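Local coordinates for protein 1-deoxy-D-xylulose 5-phosphate reductoisomerase (PDB 4ZQG) that catalyses the NAD(P)H-dependent rearrangement and reduction of 1-deoxy-D-xylulose 5-phosphate to 2-C-methyl-D-erythritol 4-phosphate in the MEP pathway of isoprenoid synthesis, at residues N158-Y161 against Q162-A166; V362-K365 against A366-D370. All coordinates share one frame; numbering follows the deposited sequence.

How the contacts relate
Both examples concern the last turn of a helix, taken from separate parts of one chain. Contact 1 comes first in sequence, at the end of helix 155-162, which follows strand 149-152, at one edge of the seven-stranded parallel sheet, and packs against the four-stranded mixed sheet near the subunit interface. Contact 2 closes helix 359-368, which packs among helices 320-331, 333-351 and 387-409 in the largely helical C-terminal part of the chain. The centres lie 34 Å apart and the nearest atoms about 22 Å, so the two do not touch. Contact 1 thus belongs to the central region holding the magnesium site, contact 2 to a peripheral helical bundle.

Contact 1 of 2, residues N158-Y161 against Q162-A166; sequences NAIY and QCLPA
Backbone bonding changes step between Asn158 and Leu164: Gln162 N and Cys163 N reach back four residues to the carbonyls of Asn158 (N to O 2.8 Å) and Ala159 (N to O 3.0 Å), whereas Leu164 N reaches back three, to Tyr161 O. That last bond is longer, 3.3 Å from Leu164 N to Tyr161 O, and the donor stands above the carbonyl plane. Cys163 N also makes a weak bond to Ile160 O.

The polar side-chain pair is Asn158 and Gln162, one turn apart. Gln162 NE2 donates to Asn158 OD1 at 2.9 Å, with an N-H...O angle of 161°, and the acceptor lies close to the glutamine's amide plane. The two amides are turned 67° against each other. With its CG anti to the backbone N (chi1 -178°), beside the carbonyl carbon, Asn158 points outward and only slightly onward along the helix, which brings OD1 to the glutamine amide. Outer partners fix both amides: Asn158 ND2 bonds His286 ND1 and Pro152 O, Gln162 OE1 takes Arg293 NH2, and Gln162 NE2 also donates to Ser270 OG of the second subunit.

This is the C-terminal end of helix 155-162, the helix that follows strand 149-152 and carries the magnesium ligand Glu156; the Asn158 side chain is about 8 Å from bound fosmidomycin. Cys163 is the first residue to leave helical angles, and a short linker leads to Pro165, the N-cap of helix 166-170.

On the apolar side, Ile160 and Leu164 lie alongside each other, pointing the same way. The CG2 branch of Ile160 meets CD1 of Leu164 at 3.8 Å, and Leu164 CG sits 3.3 Å from Ile160 O. Phe243 of helix 230-243 touches both side chains.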
loop_
_atom_site.group_PDB
_atom_site.type_symbol
_atom_site.label_atom_id
_atom_site.label_comp_id
_atom_site.label_asym_id
_atom_site.label_seq_id
_atom_site.Cartn_x
_atom_site.Cartn_y
_atom_site.Cartn_z
ATOM N N ASN A 158 2.931 -2.441 -11.601
ATOM C CA ASN A 158 1.761 -1.660 -11.409
ATOM C C ASN A 158 1.580 -1.451 -9.914
ATOM O O ASN A 158 1.340 -0.307 -9.486
ATOM C CB ASN A 158 0.524 -2.292 -12.033
ATOM C CG ASN A 158 -0.693 -1.419 -11.852
ATOM O OD1 ASN A 158 -1.450 -1.584 -10.895
ATOM N ND2 ASN A 158 -0.840 -0.436 -12.733
ATOM N N ALA A 159 1.748 -2.524 -9.128
ATOM C CA ALA A 159 1.728 -2.416 -7.646
ATOM C C ALA A 159 2.670 -1.358 -7.117
ATOM O O ALA A 159 2.251 -0.413 -6.477
ATOM C CB ALA A 159 2.071 -3.729 -7.010
ATOM N N ILE A 160 3.944 -1.498 -7.440
ATOM C CA ILE A 160 4.935 -0.499 -7.063
ATOM C C ILE A 160 4.487 0.890 -7.479
ATOM O O ILE A 160 4.571 1.839 -6.713
ATOM C CB ILE A 160 6.310 -0.838 -7.676
ATOM C CG1 ILE A 160 6.926 -2.028 -6.949
ATOM C CG2 ILE A 160 7.248 0.336 -7.579
ATOM C CD1 ILE A 160 8.060 -2.637 -7.712
ATOM N N TYR A 161 4.006 1.023 -8.699
ATOM C CA TYR A 161 3.611 2.333 -9.174
ATOM C C TYR A 161 2.481 2.935 -8.318
ATOM O O TYR A 161 2.480 4.116 -7.979
ATOM C CB TYR A 161 3.170 2.185 -10.628
ATOM C CG TYR A 161 2.797 3.481 -11.299
ATOM C CD1 TYR A 161 3.738 4.203 -12.014
ATOM C CD2 TYR A 161 1.508 3.968 -11.228
ATOM C CE1 TYR A 161 3.396 5.378 -12.667
ATOM C CE2 TYR A 161 1.160 5.137 -11.859
ATOM C CZ TYR A 161 2.107 5.832 -12.594
ATOM O OH TYR A 161 1.767 7.013 -13.193
ATOM N N GLN A 162 1.494 2.105 -7.998
ATOM C CA GLN A 162 0.407 2.499 -7.138
ATOM C C GLN A 162 0.873 2.890 -5.737
ATOM O O GLN A 162 0.231 3.700 -5.072
ATOM C CB GLN A 162 -0.592 1.352 -6.991
ATOM C CG GLN A 162 -1.491 1.088 -8.201
ATOM C CD GLN A 162 -2.698 0.279 -7.822
ATOM O OE1 GLN A 162 -3.466 0.670 -6.955
ATOM N NE2 GLN A 162 -2.873 -0.843 -8.469
ATOM N N CYS A 163 1.981 2.302 -5.300
ATOM C CA CYS A 163 2.522 2.548 -3.997
ATOM C C CYS A 163 3.601 3.676 -3.920
ATOM O O CYS A 163 4.304 3.800 -2.911
ATOM C CB CYS A 163 3.067 1.233 -3.470
ATOM S SG CYS A 163 1.713 0.117 -2.997
ATOM N N LEU A 164 3.685 4.521 -4.954
ATOM C CA LEU A 164 4.706 5.556 -5.066
ATOM C C LEU A 164 4.045 6.928 -5.019
ATOM O O LEU A 164 2.894 7.087 -5.399
ATOM C CB LEU A 164 5.517 5.362 -6.353
ATOM C CG LEU A 164 6.647 4.326 -6.310
ATOM C CD1 LEU A 164 7.313 4.092 -7.647
ATOM C CD2 LEU A 164 7.747 4.779 -5.344
ATOM N N PRO A 165 4.745 7.940 -4.511
ATOM C CA PRO A 165 4.026 9.201 -4.420
ATOM C C PRO A 165 3.754 9.740 -5.818
ATOM O O PRO A 165 4.408 9.316 -6.765
ATOM C CB PRO A 165 4.984 10.115 -3.648
ATOM C CG PRO A 165 6.067 9.269 -3.126
ATOM C CD PRO A 165 6.065 7.973 -3.844
ATOM N N ALA A 166 2.836 10.689 -5.935
ATOM C CA ALA A 166 2.422 11.207 -7.248
ATOM C C ALA A 166 3.570 11.730 -8.097
ATOM O O ALA A 166 3.763 11.302 -9.251
ATOM C CB ALA A 166 1.412 12.309 -7.069
#

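Contact 2 of 2, residues V362-K365 against A366-D370; sequences VIVK and ACLDD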
loop_
_atom_site.group_PDB
_atom_site.type_symbol
_atom_site.label_atom_id
_atom_site.label_comp_id
_atom_site.label_asym_id
_atom_site.label_seq_id
_atom_site.Cartn_x
_atom_site.Cartn_y
_atom_site.Cartn_z
ATOM N N VAL A 362 21.591 -23.034 -17.995
ATOM C CA VAL A 362 22.907 -23.339 -18.574
ATOM C C VAL A 362 23.174 -22.533 -19.838
ATOM O O VAL A 362 24.244 -21.997 -20.028
ATOM C CB VAL A 362 23.028 -24.831 -18.950
ATOM C CG1 VAL A 362 24.486 -25.192 -19.183
ATOM C CG2 VAL A 362 22.421 -25.721 -17.864
ATOM N N ILE A 363 22.180 -22.475 -20.695
ATOM C CA ILE A 363 22.279 -21.819 -21.991
ATOM C C ILE A 363 22.493 -20.339 -21.805
ATOM O O ILE A 363 23.296 -19.736 -22.526
ATOM C CB ILE A 363 20.978 -22.023 -22.831
ATOM C CG1 ILE A 363 20.801 -23.493 -23.218
ATOM C CG2 ILE A 363 20.942 -21.110 -24.060
ATOM C CD1 ILE A 363 22.054 -24.143 -23.788
ATOM N N VAL A 364 21.753 -19.768 -20.861
ATOM C CA VAL A 364 21.807 -18.334 -20.586
ATOM C C VAL A 364 23.137 -17.898 -19.944
ATOM O O VAL A 364 23.649 -16.830 -20.269
ATOM C CB VAL A 364 20.623 -17.869 -19.698
ATOM C CG1 VAL A 364 20.720 -16.384 -19.388
ATOM C CG2 VAL A 364 19.292 -18.133 -20.400
ATOM N N LYS A 365 23.700 -18.710 -19.063
ATOM C CA LYS A 365 24.983 -18.364 -18.489
ATOM C C LYS A 365 26.017 -18.430 -19.578
ATOM O O LYS A 365 26.796 -17.471 -19.794
ATOM C CB LYS A 365 25.362 -19.320 -17.371
ATOM C CG LYS A 365 26.606 -18.890 -16.616
ATOM C CD LYS A 365 27.090 -19.934 -15.599
ATOM C CE LYS A 365 28.170 -19.346 -14.686
ATOM N NZ LYS A 365 28.811 -20.355 -13.795
ATOM N N ALA A 366 25.998 -19.553 -20.299
ATOM C CA ALA A 366 26.997 -19.806 -21.320
ATOM C C ALA A 366 27.011 -18.635 -22.268
ATOM O O ALA A 366 28.071 -18.171 -22.675
ATOM C CB ALA A 366 26.726 -21.109 -22.054
ATOM N N CYS A 367 25.829 -18.128 -22.568
ATOM C CA CYS A 367 25.712 -16.907 -23.357
ATOM C C CYS A 367 26.209 -15.602 -22.664
ATOM O O CYS A 367 26.810 -14.741 -23.318
ATOM C CB CYS A 367 24.273 -16.734 -23.819
ATOM S SG CYS A 367 23.861 -17.858 -25.165
ATOM N N LEU A 368 25.959 -15.436 -21.368
ATOM C CA LEU A 368 26.417 -14.230 -20.719
ATOM C C LEU A 368 27.941 -14.234 -20.704
ATOM O O LEU A 368 28.552 -13.198 -20.984
ATOM C CB LEU A 368 25.848 -14.084 -19.311
ATOM C CG LEU A 368 24.405 -13.601 -19.256
ATOM C CD1 LEU A 368 23.737 -14.055 -17.981
ATOM C CD2 LEU A 368 24.320 -12.095 -19.411
ATOM N N ASP A 369 28.524 -15.408 -20.423
ATOM C CA ASP A 369 29.969 -15.563 -20.294
ATOM C C ASP A 369 30.717 -15.838 -21.597
ATOM O O ASP A 369 31.923 -16.008 -21.582
ATOM C CB ASP A 369 30.298 -16.651 -19.266
ATOM C CG ASP A 369 29.908 -16.253 -17.843
ATOM O OD1 ASP A 369 29.920 -17.144 -16.970
ATOM O OD2 ASP A 369 29.578 -15.061 -17.596
ATOM N N ASP A 370 30.009 -15.860 -22.722
ATOM C CA ASP A 370 30.635 -16.061 -24.029
ATOM C C ASP A 370 31.408 -14.845 -24.543
ATOM O O ASP A 370 30.856 -13.743 -24.615
ATOM C CB ASP A 370 29.558 -16.396 -25.046
ATOM C CG ASP A 370 30.117 -16.671 -26.409
ATOM O OD1 ASP A 370 29.910 -17.803 -26.896
ATOM O OD2 ASP A 370 30.756 -15.762 -26.987
#
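Four successive backbone bonds join Val362-Lys365 to Ala366-Asp370, each spanning four residues as in a regular alpha-helix. Ala366 N, Cys367 N and Leu368 N donate to Val362 O, Ile363 O and Val364 O. The fourth, from Asp369 N to Lys365 O, is 2.8 Å long and nearly straight at 169°. Beyond it, a weak 3.4 Å bond from Asp370 N to Cys367 O spans three residues as the chain turns out of helix 359-368.

Apolar contact falls on Val364 and Leu368, which run side by side in the same direction. Val364 CG1 lies anti to the backbone N (chi1 178°), a rotation that carries this branch toward the following turn, where it meets Leu368 CD1 at 4.1 Å. Both side chains are buried, Val364 on Leu339 and Leu368 on Ala335 of helix 333-351, with Leu368 also reaching helix 320-331, while Cys367 packs on Ala342 of helix 333-351 and Ala402 of helix 387-409.

On the exposed side Lys365 and Asp369 lie near each other without their charged atoms meeting. Lys365 is fully extended and slants across Asp369, so that methylene CE approaches Asp369 OD1 at 3.6 Å while Lys365 NZ stays 4.6 Å from the same oxygen. Next along, Asp370 N-caps helix 371-374: its OD2 accepts from Ile373 N and, weakly, from Thr372 N, while OD1 forms a salt bridge to Lys405.

In the pairing of Lys365 with Asp369, then, the aliphatic part of the lysine does the touching, and at the observed separation the opposite charges probably add only a modest electrostatic attraction to a turn already held by its backbone bonds.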